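Local coordinates for protein serine acetyltransferase 1, putative (Entamoeba histolytica, PDB 7BW9) that probably transfers the acetyl group of acetyl-CoA to L-serine, the step that commits serine to cysteine biosynthesis, and is seen here with cysteine bound, at residues Q7-L12 and N60-L65; K43-D48 and T98-V103; T90-Q95 and Q136-I141; Q105-A110 and P128-M133. One frame throughout, in Å; residues are numbered along the deposited sequence.

Interaction 1: Q7-L12 and N60-L65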
loop_
_atom_site.group_PDB
_atom_site.type_symbol
_atom_site.label_atom_id
_atom_site.label_comp_id
_atom_site.label_asym_id
_atom_site.label_seq_id
_atom_site.Cartn_x
_atom_site.Cartn_y
_atom_site.Cartn_z
ATOM N N GLN A 7 -27.458 -18.654 17.371
ATOM C CA GLN A 7 -26.744 -19.922 17.286
ATOM C C GLN A 7 -25.290 -19.693 16.909
ATOM O O GLN A 7 -24.374 -20.260 17.525
ATOM C CB GLN A 7 -27.404 -20.855 16.278
ATOM C CG GLN A 7 -26.478 -22.012 15.927
ATOM C CD GLN A 7 -27.074 -23.000 14.964
ATOM O OE1 GLN A 7 -26.682 -23.059 13.787
ATOM N NE2 GLN A 7 -28.042 -23.775 15.441
ATOM N N THR A 8 -25.057 -18.862 15.892
ATOM C CA THR A 8 -23.685 -18.577 15.486
ATOM C C THR A 8 -22.903 -17.969 16.645
ATOM O O THR A 8 -21.778 -18.393 16.931
ATOM C CB THR A 8 -23.686 -17.663 14.258
ATOM O OG1 THR A 8 -24.476 -18.262 13.221
ATOM C CG2 THR A 8 -22.274 -17.455 13.738
ATOM N N SER A 9 -23.517 -17.035 17.376
ATOM C CA SER A 9 -22.875 -16.473 18.559
ATOM C C SER A 9 -22.496 -17.578 19.542
ATOM O O SER A 9 -21.358 -17.636 20.027
ATOM C CB SER A 9 -23.805 -15.450 19.223
ATOM O OG SER A 9 -23.962 -14.292 18.424
ATOM N N GLN A 10 -23.438 -18.490 19.824
ATOM C CA GLN A 10 -23.163 -19.581 20.760
ATOM C C GLN A 10 -22.129 -20.561 20.204
ATOM O O GLN A 10 -21.287 -21.074 20.952
ATOM C CB GLN A 10 -24.463 -20.307 21.111
ATOM C CG GLN A 10 -24.320 -21.391 22.185
ATOM C CD GLN A 10 -23.508 -20.946 23.406
ATOM O OE1 GLN A 10 -22.607 -21.660 23.858
ATOM N NE2 GLN A 10 -23.834 -19.771 23.946
ATOM N N LEU A 11 -22.180 -20.846 18.901
ATOM C CA LEU A 11 -21.154 -21.703 18.310
ATOM C C LEU A 11 -19.778 -21.049 18.384
ATOM O O LEU A 11 -18.771 -21.725 18.631
ATOM C CB LEU A 11 -21.526 -22.046 16.865
ATOM C CG LEU A 11 -22.633 -23.104 16.803
ATOM C CD1 LEU A 11 -23.068 -23.381 15.380
ATOM C CD2 LEU A 11 -22.180 -24.390 17.504
ATOM N N LEU A 12 -19.717 -19.728 18.196
ATOM C CA LEU A 12 -18.439 -19.037 18.319
ATOM C C LEU A 12 -17.910 -19.128 19.742
ATOM O O LEU A 12 -16.722 -19.406 19.951
ATOM C CB LEU A 12 -18.581 -17.582 17.897
ATOM C CG LEU A 12 -18.635 -17.318 16.397
ATOM C CD1 LEU A 12 -19.161 -15.909 16.158
ATOM C CD2 LEU A 12 -17.248 -17.479 15.824
ATOM N N ASN A 60 -21.791 -9.685 24.138
ATOM C CA ASN A 60 -20.847 -8.869 23.387
ATOM C C ASN A 60 -20.545 -9.508 22.036
ATOM O O ASN A 60 -20.482 -8.815 21.017
ATOM C CB ASN A 60 -19.568 -8.660 24.199
ATOM C CG ASN A 60 -19.796 -7.816 25.445
ATOM O OD1 ASN A 60 -19.523 -8.254 26.564
ATOM N ND2 ASN A 60 -20.297 -6.600 25.253
ATOM N N VAL A 61 -20.391 -10.835 22.005
ATOM C CA VAL A 61 -20.205 -11.545 20.739
ATOM C C VAL A 61 -21.409 -11.329 19.833
ATOM O O VAL A 61 -21.271 -11.064 18.627
ATOM C CB VAL A 61 -19.960 -13.044 21.010
ATOM C CG1 VAL A 61 -19.925 -13.856 19.694
ATOM C CG2 VAL A 61 -18.686 -13.240 21.839
ATOM N N LEU A 62 -22.612 -11.424 20.407
ATOM C CA LEU A 62 -23.826 -11.263 19.617
ATOM C C LEU A 62 -23.963 -9.839 19.103
ATOM O O LEU A 62 -24.414 -9.622 17.971
ATOM C CB LEU A 62 -25.046 -11.657 20.447
ATOM C CG LEU A 62 -26.419 -11.463 19.804
ATOM C CD1 LEU A 62 -26.608 -12.395 18.616
ATOM C CD2 LEU A 62 -27.542 -11.642 20.847
ATOM N N GLU A 63 -23.587 -8.850 19.920
ATOM C CA GLU A 63 -23.608 -7.464 19.454
ATOM C C GLU A 63 -22.669 -7.279 18.267
ATOM O O GLU A 63 -23.039 -6.683 17.251
ATOM C CB GLU A 63 -23.205 -6.506 20.580
ATOM C CG GLU A 63 -24.285 -6.223 21.612
ATOM C CD GLU A 63 -23.719 -5.568 22.871
ATOM O OE1 GLU A 63 -22.593 -5.019 22.791
ATOM O OE2 GLU A 63 -24.394 -5.600 23.933
ATOM N N ARG A 64 -21.434 -7.756 18.396
ATOM C CA ARG A 64 -20.464 -7.553 17.324
ATOM C C ARG A 64 -20.884 -8.292 16.066
ATOM O O ARG A 64 -20.798 -7.746 14.958
ATOM C CB ARG A 64 -19.082 -7.991 17.793
ATOM C CG ARG A 64 -18.636 -7.179 18.991
ATOM C CD ARG A 64 -17.192 -7.365 19.332
ATOM N NE ARG A 64 -16.976 -8.600 20.059
ATOM C CZ ARG A 64 -16.816 -8.659 21.376
ATOM N NH1 ARG A 64 -16.844 -7.547 22.094
ATOM N NH2 ARG A 64 -16.622 -9.826 21.968
ATOM N N LEU A 65 -21.380 -9.525 16.219
ATOM C CA LEU A 65 -21.830 -10.287 15.062
ATOM C C LEU A 65 -22.976 -9.575 14.357
ATOM O O LEU A 65 -22.980 -9.448 13.123
ATOM C CB LEU A 65 -22.250 -11.688 15.498
ATOM C CG LEU A 65 -22.241 -12.759 14.410
ATOM C CD1 LEU A 65 -20.822 -12.972 13.867
ATOM C CD2 LEU A 65 -22.848 -14.066 14.934
#
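Ser9 lies against Leu62 where helices 2-17 and 58-79 come close. Ser9 OG rests on the backbone of the other helix, 3.3 Å from Leu62 CA. Leu62 CD1 reaches the same oxygen. No hydrogen bond crosses here. Ser9 OG is instead bonded to Leu5 O, one turn back in its own helix. Its chi1 of -69° sets OG beside the backbone N, which suits that bond. The small side chain is consistent with the short distance of 5.4 Å between Ser9 CA and Leu62 CA.

Leu65 lies one turn on from Val61 and faces Thr8 and Leu12. Leu65 CD2 meets Thr8 CG2 at 3.6 Å, the two side chains crossing at about a right angle. The other methyl, Leu65 CD1, meets Leu12 CD1 tip to tip at 4.1 Å. Leu12 CD1 also touches Val61 CG1. Thr8 turns CG2 to Leu65, while its OG1 is bonded to Leu4 O.

Phe96 of helix 96-113 packs on Thr8 and Leu65. Ile44 of helix 36-45 packs on Leu12 and Leu65. The two short helical segments run at 125° to each other with axes 9.1 Å apart. This is helix-helix packing in the alpha-helical N-terminal part of a serine acetyltransferase, away from the left-handed beta-helix.

Interaction 2: K43-D48 and T98-V103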
loop_
_atom_site.group_PDB
_atom_site.type_symbol
_atom_site.label_atom_id
_atom_site.label_comp_id
_atom_site.label_asym_id
_atom_site.label_seq_id
_atom_site.Cartn_x
_atom_site.Cartn_y
_atom_site.Cartn_z
ATOM N N LYS A 43 -12.313 -8.838 16.210
ATOM C CA LYS A 43 -12.881 -9.053 17.537
ATOM C C LYS A 43 -13.747 -10.307 17.568
ATOM O O LYS A 43 -13.774 -11.025 18.575
ATOM C CB LYS A 43 -13.706 -7.835 17.970
ATOM C CG LYS A 43 -12.925 -6.534 18.037
ATOM C CD LYS A 43 -13.788 -5.377 18.547
ATOM C CE LYS A 43 -12.986 -4.079 18.599
ATOM N NZ LYS A 43 -13.612 -3.043 19.474
ATOM N N ILE A 44 -14.469 -10.586 16.481
ATOM C CA ILE A 44 -15.297 -11.793 16.457
ATOM C C ILE A 44 -14.427 -13.050 16.454
ATOM O O ILE A 44 -14.710 -14.017 17.170
ATOM C CB ILE A 44 -16.251 -11.778 15.251
ATOM C CG1 ILE A 44 -17.327 -10.698 15.424
ATOM C CG2 ILE A 44 -16.892 -13.146 15.089
ATOM C CD1 ILE A 44 -17.986 -10.263 14.115
ATOM N N LEU A 45 -13.356 -13.066 15.657
ATOM C CA LEU A 45 -12.596 -14.310 15.531
ATOM C C LEU A 45 -11.604 -14.526 16.673
ATOM O O LEU A 45 -11.300 -15.674 17.012
ATOM C CB LEU A 45 -11.845 -14.345 14.205
ATOM C CG LEU A 45 -12.673 -14.272 12.923
ATOM C CD1 LEU A 45 -11.719 -14.128 11.766
ATOM C CD2 LEU A 45 -13.531 -15.501 12.761
ATOM N N PHE A 46 -11.061 -13.467 17.262
ATOM C CA PHE A 46 -10.073 -13.601 18.332
ATOM C C PHE A 46 -10.280 -12.532 19.386
ATOM O O PHE A 46 -9.454 -11.627 19.542
ATOM C CB PHE A 46 -8.657 -13.525 17.772
ATOM C CG PHE A 46 -8.365 -14.569 16.781
ATOM C CD1 PHE A 46 -8.075 -15.857 17.191
ATOM C CD2 PHE A 46 -8.386 -14.274 15.424
ATOM C CE1 PHE A 46 -7.797 -16.841 16.266
ATOM C CE2 PHE A 46 -8.116 -15.257 14.490
ATOM C CZ PHE A 46 -7.826 -16.546 14.916
ATOM N N PRO A 47 -11.371 -12.620 20.153
ATOM C CA PRO A 47 -11.602 -11.610 21.198
ATOM C C PRO A 47 -10.406 -11.393 22.110
ATOM O O PRO A 47 -10.125 -10.248 22.486
ATOM C CB PRO A 47 -12.816 -12.163 21.962
ATOM C CG PRO A 47 -13.025 -13.584 21.444
ATOM C CD PRO A 47 -12.492 -13.569 20.045
ATOM N N ASP A 48 -9.667 -12.446 22.449
ATOM C CA ASP A 48 -8.581 -12.267 23.410
ATOM C C ASP A 48 -7.539 -11.254 22.946
ATOM O O ASP A 48 -6.887 -10.630 23.791
ATOM C CB ASP A 48 -7.908 -13.603 23.709
ATOM C CG ASP A 48 -8.753 -14.496 24.608
ATOM O OD1 ASP A 48 -9.945 -14.179 24.839
ATOM O OD2 ASP A 48 -8.221 -15.528 25.072
ATOM N N THR A 98 -16.603 -22.277 10.560
ATOM C CA THR A 98 -15.701 -22.837 9.553
ATOM C C THR A 98 -14.619 -21.832 9.155
ATOM O O THR A 98 -13.427 -22.167 9.094
ATOM C CB THR A 98 -16.506 -23.270 8.330
ATOM O OG1 THR A 98 -17.550 -24.160 8.746
ATOM C CG2 THR A 98 -15.608 -23.951 7.289
ATOM N N ILE A 99 -15.023 -20.580 8.912
ATOM C CA ILE A 99 -14.071 -19.525 8.576
ATOM C C ILE A 99 -13.054 -19.354 9.692
ATOM O O ILE A 99 -11.848 -19.239 9.443
ATOM C CB ILE A 99 -14.807 -18.202 8.292
ATOM C CG1 ILE A 99 -15.673 -18.318 7.045
ATOM C CG2 ILE A 99 -13.822 -17.053 8.125
ATOM C CD1 ILE A 99 -16.508 -17.080 6.826
ATOM N N ARG A 100 -13.530 -19.333 10.945
ATOM C CA ARG A 100 -12.617 -19.185 12.073
ATOM C C ARG A 100 -11.565 -20.295 12.093
ATOM O O ARG A 100 -10.377 -20.031 12.324
ATOM C CB ARG A 100 -13.395 -19.157 13.390
ATOM C CG ARG A 100 -12.510 -18.847 14.574
ATOM C CD ARG A 100 -13.284 -18.718 15.918
ATOM N NE ARG A 100 -12.363 -18.181 16.902
ATOM C CZ ARG A 100 -11.679 -18.902 17.783
ATOM N NH1 ARG A 100 -11.849 -20.216 17.875
ATOM N NH2 ARG A 100 -10.835 -18.288 18.594
ATOM N N GLU A 101 -11.990 -21.547 11.880
ATOM C CA GLU A 101 -11.050 -22.664 11.893
ATOM C C GLU A 101 -10.037 -22.541 10.763
ATOM O O GLU A 101 -8.865 -22.901 10.931
ATOM C CB GLU A 101 -11.793 -24.001 11.790
ATOM C CG GLU A 101 -12.757 -24.282 12.936
ATOM C CD GLU A 101 -12.177 -23.913 14.302
ATOM O OE1 GLU A 101 -11.201 -24.572 14.742
ATOM O OE2 GLU A 101 -12.686 -22.949 14.928
ATOM N N LEU A 102 -10.476 -22.031 9.604
ATOM C CA LEU A 102 -9.564 -21.802 8.480
ATOM C C LEU A 102 -8.547 -20.703 8.789
ATOM O O LEU A 102 -7.352 -20.846 8.487
ATOM C CB LEU A 102 -10.366 -21.456 7.219
ATOM C CG LEU A 102 -11.085 -22.618 6.511
ATOM C CD1 LEU A 102 -11.949 -22.112 5.363
ATOM C CD2 LEU A 102 -10.107 -23.686 6.017
ATOM N N VAL A 103 -8.997 -19.598 9.391
ATOM C CA VAL A 103 -8.078 -18.518 9.736
ATOM C C VAL A 103 -7.039 -19.007 10.739
ATOM O O VAL A 103 -5.843 -18.689 10.629
ATOM C CB VAL A 103 -8.870 -17.302 10.257
ATOM C CG1 VAL A 103 -7.944 -16.297 10.920
ATOM C CG2 VAL A 103 -9.655 -16.651 9.098
#
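Leu45 O takes the main polar contact, from the side chain of Arg100. Arg100 NE gives Leu45 O a hydrogen bond of 2.7 Å, with an N-H...O angle of 156°. The oxygen lies almost in the guanidinium plane, at its edge. Arg100 NH2 adds a weak bond to Leu45 O at 3.1 Å. The Arg100 chain is extended from CG to NE, and this carries NE to the carbonyl at the end of helix 36-45. Phe46 is the first residue there to leave helical backbone angles. The positive group may therefore also interact favourably with the helix dipole. NH2 has a salt bridge to Asp19 and NH1 a hydrogen bond to Ser15, which help to fix the group.

The apolar contacts lie beside this bond. Leu45 CD2 packs on Arg100 CB at 3.7 Å, and the two side chains slide past each other in opposite directions. Leu45 CD1 touches Val103 CG2. Val103 CG1 sits at the edge of the Phe46 ring, near its plane, 3.7 Å from Phe46 CE2. The Phe46 ring and the guanidinium are turned 49° apart, with Phe46 CD1 3.9 Å from Arg100 NH2.

Phe96 of helix 96-113 covers Leu45. Ile107 of that helix and Met134 of helix 128-144 pack on Phe46. The contact thus joins the turn between helices 36-45 and 47-50 to helix 96-113.

Interaction 3: T90-Q95 and Q136-I141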
loop_
_atom_site.group_PDB
_atom_site.type_symbol
_atom_site.label_atom_id
_atom_site.label_comp_id
_atom_site.label_asym_id
_atom_site.label_seq_id
_atom_site.Cartn_x
_atom_site.Cartn_y
_atom_site.Cartn_z
ATOM N N THR A 90 -27.059 -15.265 5.379
ATOM C CA THR A 90 -27.355 -16.565 5.958
ATOM C C THR A 90 -26.194 -17.517 5.726
ATOM O O THR A 90 -25.726 -18.188 6.653
ATOM C CB THR A 90 -28.662 -17.107 5.369
ATOM O OG1 THR A 90 -29.733 -16.230 5.746
ATOM C CG2 THR A 90 -28.959 -18.524 5.874
ATOM N N ALA A 91 -25.680 -17.542 4.499
ATOM C CA ALA A 91 -24.543 -18.403 4.193
ATOM C C ALA A 91 -23.328 -18.021 5.026
ATOM O O ALA A 91 -22.630 -18.898 5.547
ATOM C CB ALA A 91 -24.221 -18.346 2.703
ATOM N N LEU A 92 -23.093 -16.714 5.212
ATOM C CA LEU A 92 -21.948 -16.265 5.999
ATOM C C LEU A 92 -22.059 -16.709 7.455
ATOM O O LEU A 92 -21.097 -17.228 8.034
ATOM C CB LEU A 92 -21.819 -14.743 5.921
ATOM C CG LEU A 92 -20.745 -14.128 6.831
ATOM C CD1 LEU A 92 -19.362 -14.766 6.619
ATOM C CD2 LEU A 92 -20.660 -12.627 6.615
ATOM N N LEU A 93 -23.220 -16.486 8.074
ATOM C CA LEU A 93 -23.412 -16.888 9.468
ATOM C C LEU A 93 -23.210 -18.387 9.640
ATOM O O LEU A 93 -22.489 -18.833 10.544
ATOM C CB LEU A 93 -24.809 -16.467 9.949
ATOM C CG LEU A 93 -24.871 -14.961 10.216
ATOM C CD1 LEU A 93 -26.295 -14.423 10.330
ATOM C CD2 LEU A 93 -24.064 -14.608 11.457
ATOM N N SER A 94 -23.834 -19.185 8.770
ATOM C CA SER A 94 -23.717 -20.633 8.875
ATOM C C SER A 94 -22.292 -21.129 8.642
ATOM O O SER A 94 -21.937 -22.212 9.120
ATOM C CB SER A 94 -24.663 -21.302 7.881
ATOM O OG SER A 94 -24.049 -21.386 6.607
ATOM N N GLN A 95 -21.463 -20.371 7.929
ATOM C CA GLN A 95 -20.074 -20.759 7.710
ATOM C C GLN A 95 -19.100 -20.108 8.681
ATOM O O GLN A 95 -17.889 -20.313 8.551
ATOM C CB GLN A 95 -19.658 -20.412 6.286
ATOM C CG GLN A 95 -20.577 -20.979 5.242
ATOM C CD GLN A 95 -19.900 -21.978 4.376
ATOM O OE1 GLN A 95 -19.250 -21.621 3.402
ATOM N NE2 GLN A 95 -20.036 -23.251 4.725
ATOM N N GLN A 136 -10.900 -12.101 3.138
ATOM C CA GLN A 136 -11.153 -12.831 1.892
ATOM C C GLN A 136 -12.092 -14.007 2.113
ATOM O O GLN A 136 -12.985 -14.254 1.295
ATOM C CB GLN A 136 -9.844 -13.324 1.268
ATOM C CG GLN A 136 -9.949 -13.581 -0.274
ATOM C CD GLN A 136 -10.515 -14.948 -0.620
ATOM O OE1 GLN A 136 -10.428 -15.873 0.182
ATOM N NE2 GLN A 136 -11.128 -15.072 -1.798
ATOM N N ARG A 137 -11.897 -14.753 3.202
ATOM C CA ARG A 137 -12.763 -15.896 3.461
ATOM C C ARG A 137 -14.199 -15.460 3.745
ATOM O O ARG A 137 -15.143 -16.175 3.389
ATOM C CB ARG A 137 -12.170 -16.725 4.603
ATOM C CG ARG A 137 -10.768 -17.247 4.226
ATOM C CD ARG A 137 -10.374 -18.470 5.005
ATOM N NE ARG A 137 -8.993 -18.901 4.771
ATOM C CZ ARG A 137 -8.599 -19.642 3.730
ATOM N NH1 ARG A 137 -9.472 -20.017 2.805
ATOM N NH2 ARG A 137 -7.327 -20.014 3.623
ATOM N N VAL A 138 -14.390 -14.277 4.341
ATOM C CA VAL A 138 -15.735 -13.725 4.461
ATOM C C VAL A 138 -16.265 -13.334 3.092
ATOM O O VAL A 138 -17.355 -13.757 2.686
ATOM C CB VAL A 138 -15.745 -12.520 5.419
ATOM C CG1 VAL A 138 -17.023 -11.732 5.237
ATOM C CG2 VAL A 138 -15.561 -12.986 6.855
ATOM N N ALA A 139 -15.495 -12.522 2.361
ATOM C CA ALA A 139 -15.950 -11.993 1.077
ATOM C C ALA A 139 -16.293 -13.108 0.107
ATOM O O ALA A 139 -17.225 -12.977 -0.692
ATOM C CB ALA A 139 -14.869 -11.100 0.457
ATOM N N HIS A 140 -15.516 -14.193 0.136
ATOM C CA HIS A 140 -15.692 -15.268 -0.842
ATOM C C HIS A 140 -17.045 -15.957 -0.681
ATOM O O HIS A 140 -17.658 -16.375 -1.669
ATOM C CB HIS A 140 -14.549 -16.271 -0.715
ATOM C CG HIS A 140 -14.624 -17.411 -1.684
ATOM N ND1 HIS A 140 -14.581 -17.235 -3.049
ATOM C CD2 HIS A 140 -14.728 -18.749 -1.479
ATOM C CE1 HIS A 140 -14.660 -18.414 -3.644
ATOM N NE2 HIS A 140 -14.757 -19.347 -2.713
ATOM N N ILE A 141 -17.530 -16.082 0.555
ATOM C CA ILE A 141 -18.861 -16.652 0.755
ATOM C C ILE A 141 -19.923 -15.713 0.209
ATOM O O ILE A 141 -20.915 -16.149 -0.382
ATOM C CB ILE A 141 -19.088 -16.971 2.240
ATOM C CG1 ILE A 141 -18.164 -18.118 2.643
ATOM C CG2 ILE A 141 -20.568 -17.348 2.500
ATOM C CD1 ILE A 141 -18.014 -18.259 4.068
#
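Ile141 points at helix 82-94: CG2 goes to Ala91 and Leu92, CD1 to Gln95. CG2, anti to the backbone N, lies against the helix backbone. Ile141 CG2 is 3.8 Å from Ala91 CB and equally close to Leu92 N. On the other branch, Ile141 CD1 meets Gln95 CB at 3.5 Å.

Gln95 and Ile141 cross obliquely. The Gln95 chain is bent at chi2 (-115°), which places its CD near Ile141 CD1. Gln95 OE1 lies 3.6 Å from Ile141 CD1. This oxygen meets isoleucine carbon atoms, and no hydrogen bond crosses the contact.

Leu92 and Val138 also cross at a slant. Both methyls of Leu92 touch Val138 CG1, with Leu92 CD2 at 4.0 Å from Val138 CG1.

Near the end of helix 82-94, Ala91 O accepts from both Ser94 OG and Gln95 N, which come from the same face of its plane. Ile72 of helix 58-79 packs on Leu92.

The short segments run at 138° to each other, 9.6 Å between axes. This is largely apolar, oblique packing of helix 82-94 on helix 128-144 within a helical bundle, where helix 96-113 lies against both through Ile99, which touches Leu92 and Ile141.

Interaction 4: Q105-A110 and P128-M133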
loop_
_atom_site.group_PDB
_atom_site.type_symbol
_atom_site.label_atom_id
_atom_site.label_comp_id
_atom_site.label_asym_id
_atom_site.label_seq_id
_atom_site.Cartn_x
_atom_site.Cartn_y
_atom_site.Cartn_z
ATOM N N GLN A 105 -5.803 -21.940 10.914
ATOM C CA GLN A 105 -4.788 -22.686 10.181
ATOM C C GLN A 105 -3.893 -21.772 9.358
ATOM O O GLN A 105 -2.695 -22.042 9.244
ATOM C CB GLN A 105 -5.449 -23.750 9.320
ATOM C CG GLN A 105 -6.230 -24.753 10.170
ATOM C CD GLN A 105 -6.937 -25.779 9.316
ATOM O OE1 GLN A 105 -6.843 -26.982 9.561
ATOM N NE2 GLN A 105 -7.629 -25.311 8.290
ATOM N N ASP A 106 -4.434 -20.665 8.818
ATOM C CA ASP A 106 -3.564 -19.669 8.191
ATOM C C ASP A 106 -2.541 -19.132 9.193
ATOM O O ASP A 106 -1.361 -18.957 8.860
ATOM C CB ASP A 106 -4.391 -18.521 7.595
ATOM C CG ASP A 106 -5.329 -18.973 6.456
ATOM O OD1 ASP A 106 -5.000 -19.933 5.700
ATOM O OD2 ASP A 106 -6.411 -18.352 6.313
ATOM N N ILE A 107 -2.975 -18.885 10.433
ATOM C CA ILE A 107 -2.062 -18.412 11.475
ATOM C C ILE A 107 -0.986 -19.448 11.759
ATOM O O ILE A 107 0.198 -19.113 11.901
ATOM C CB ILE A 107 -2.854 -18.061 12.748
ATOM C CG1 ILE A 107 -3.651 -16.774 12.532
ATOM C CG2 ILE A 107 -1.932 -17.990 13.967
ATOM C CD1 ILE A 107 -4.901 -16.731 13.371
ATOM N N ILE A 108 -1.379 -20.716 11.866
ATOM C CA ILE A 108 -0.403 -21.790 12.042
ATOM C C ILE A 108 0.591 -21.792 10.890
ATOM O O ILE A 108 1.804 -21.904 11.099
ATOM C CB ILE A 108 -1.110 -23.152 12.162
ATOM C CG1 ILE A 108 -1.917 -23.244 13.473
ATOM C CG2 ILE A 108 -0.104 -24.295 12.003
ATOM C CD1 ILE A 108 -1.182 -22.768 14.693
ATOM N N ALA A 109 0.084 -21.671 9.657
ATOM C CA ALA A 109 0.948 -21.671 8.476
ATOM C C ALA A 109 1.921 -20.507 8.514
ATOM O O ALA A 109 3.079 -20.641 8.097
ATOM C CB ALA A 109 0.109 -21.599 7.197
ATOM N N ALA A 110 1.456 -19.343 8.996
ATOM C CA ALA A 110 2.338 -18.186 9.120
ATOM C C ALA A 110 3.445 -18.463 10.129
ATOM O O ALA A 110 4.613 -18.106 9.905
ATOM C CB ALA A 110 1.532 -16.941 9.532
ATOM N N PRO A 128 -0.229 -8.741 7.941
ATOM C CA PRO A 128 -1.210 -8.353 6.908
ATOM C C PRO A 128 -1.727 -9.524 6.095
ATOM O O PRO A 128 -2.848 -9.444 5.575
ATOM C CB PRO A 128 -0.437 -7.367 6.021
ATOM C CG PRO A 128 1.012 -7.714 6.242
ATOM C CD PRO A 128 1.105 -8.168 7.690
ATOM N N GLY A 129 -0.932 -10.589 5.937
ATOM C CA GLY A 129 -1.395 -11.744 5.184
ATOM C C GLY A 129 -2.511 -12.487 5.886
ATOM O O GLY A 129 -3.364 -13.094 5.231
ATOM N N ILE A 130 -2.518 -12.443 7.222
ATOM C CA ILE A 130 -3.607 -13.008 8.004
ATOM C C ILE A 130 -4.833 -12.117 7.907
ATOM O O ILE A 130 -5.958 -12.598 7.729
ATOM C CB ILE A 130 -3.174 -13.195 9.473
ATOM C CG1 ILE A 130 -2.037 -14.204 9.582
ATOM C CG2 ILE A 130 -4.355 -13.599 10.329
ATOM C CD1 ILE A 130 -2.349 -15.555 8.997
ATOM N N HIS A 131 -4.640 -10.803 8.015
ATOM C CA HIS A 131 -5.792 -9.904 7.971
ATOM C C HIS A 131 -6.480 -9.980 6.620
ATOM O O HIS A 131 -7.712 -9.944 6.547
ATOM C CB HIS A 131 -5.381 -8.463 8.298
ATOM C CG HIS A 131 -4.863 -8.297 9.697
ATOM N ND1 HIS A 131 -4.112 -7.210 10.092
ATOM C CD2 HIS A 131 -4.980 -9.093 10.786
ATOM C CE1 HIS A 131 -3.788 -7.345 11.368
ATOM N NE2 HIS A 131 -4.306 -8.477 11.813
ATOM N N VAL A 132 -5.710 -10.123 5.542
ATOM C CA VAL A 132 -6.359 -10.166 4.233
ATOM C C VAL A 132 -7.189 -11.437 4.096
ATOM O O VAL A 132 -8.241 -11.432 3.450
ATOM C CB VAL A 132 -5.321 -10.015 3.095
ATOM C CG1 VAL A 132 -4.525 -11.301 2.889
ATOM C CG2 VAL A 132 -6.010 -9.630 1.789
ATOM N N MET A 133 -6.756 -12.533 4.727
ATOM C CA MET A 133 -7.496 -13.785 4.632
ATOM C C MET A 133 -8.728 -13.800 5.531
ATOM O O MET A 133 -9.745 -14.394 5.157
ATOM C CB MET A 133 -6.573 -14.962 4.945
ATOM C CG MET A 133 -5.572 -15.250 3.806
ATOM S SD MET A 133 -6.323 -15.246 2.153
ATOM C CE MET A 133 -7.483 -16.613 2.360
#
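Ile130 carries most of the apolar contact with helix 96-113. Ile130 CD1 lies over the backbone, 3.5 Å from Asp106 O. Ile130 CD1 also approaches Ala110 CB, at 4.2 Å, and Asp106 CB. Ile130 CG2 meets Ile107 CG1 at 3.9 Å, and the two isoleucine side chains cross at about a right angle. Ile130 CG1 is beside its own backbone N (chi1 -64°) and CG2 is anti to it. CG2 goes to Ile107, while CD1 goes mainly to the Asp106 backbone and also to Ala110 and Ile107. Ile123 of helix 120-126 also packs on Ile130 and Ala110.

The polar part is Asp106. Asp106 OD2 touches Met133 CB at 3.7 Å, a carbon contact and not a hydrogen bond. Asp106 and Met133 cross at about a right angle. The carboxylate has polar partners outside the two segments. OD1 accepts from Phe176 N, and OD2 forms a salt bridge with Arg137 NE, one turn after Met133 on helix 128-144.

The segments are nearly antiparallel, at 162°, with axes 10.0 Å apart. No hydrogen bond crosses the interface; aliphatic carbons pack on carbons and on two oxygens of Asp106. The buried carboxylate is met by an arginine and a backbone N-H. Such partners would probably favour its charged form.

How the interactions relate
The four contacts tie the N-terminal helices together. Interaction 1 touches interaction 2 through Leu12 CD1 and Ile44 CG2, 3.7 Å apart. It meets interaction 3 where Leu65 CD2 lies 3.7 Å from Leu93 CD2. Interactions 2 and 4 share helix 96-113, and Phe46 packs on Ile107. Interactions 3 and 4 share helix 128-144, with the salt bridge Arg137 NE to Asp106 OD2 at 3.1 Å. Interaction 2 reaches interaction 3 where Ile99 CD1 lies 3.7 Å from Leu92 CD1. Interaction 4 is near a bound cysteine, about 10 Å from the Ala110 side chain. The pocket residues Asp114, Pro115 and Ala116 directly follow helix 96-113. The centres of interactions 1 and 4 are about 22 Å apart.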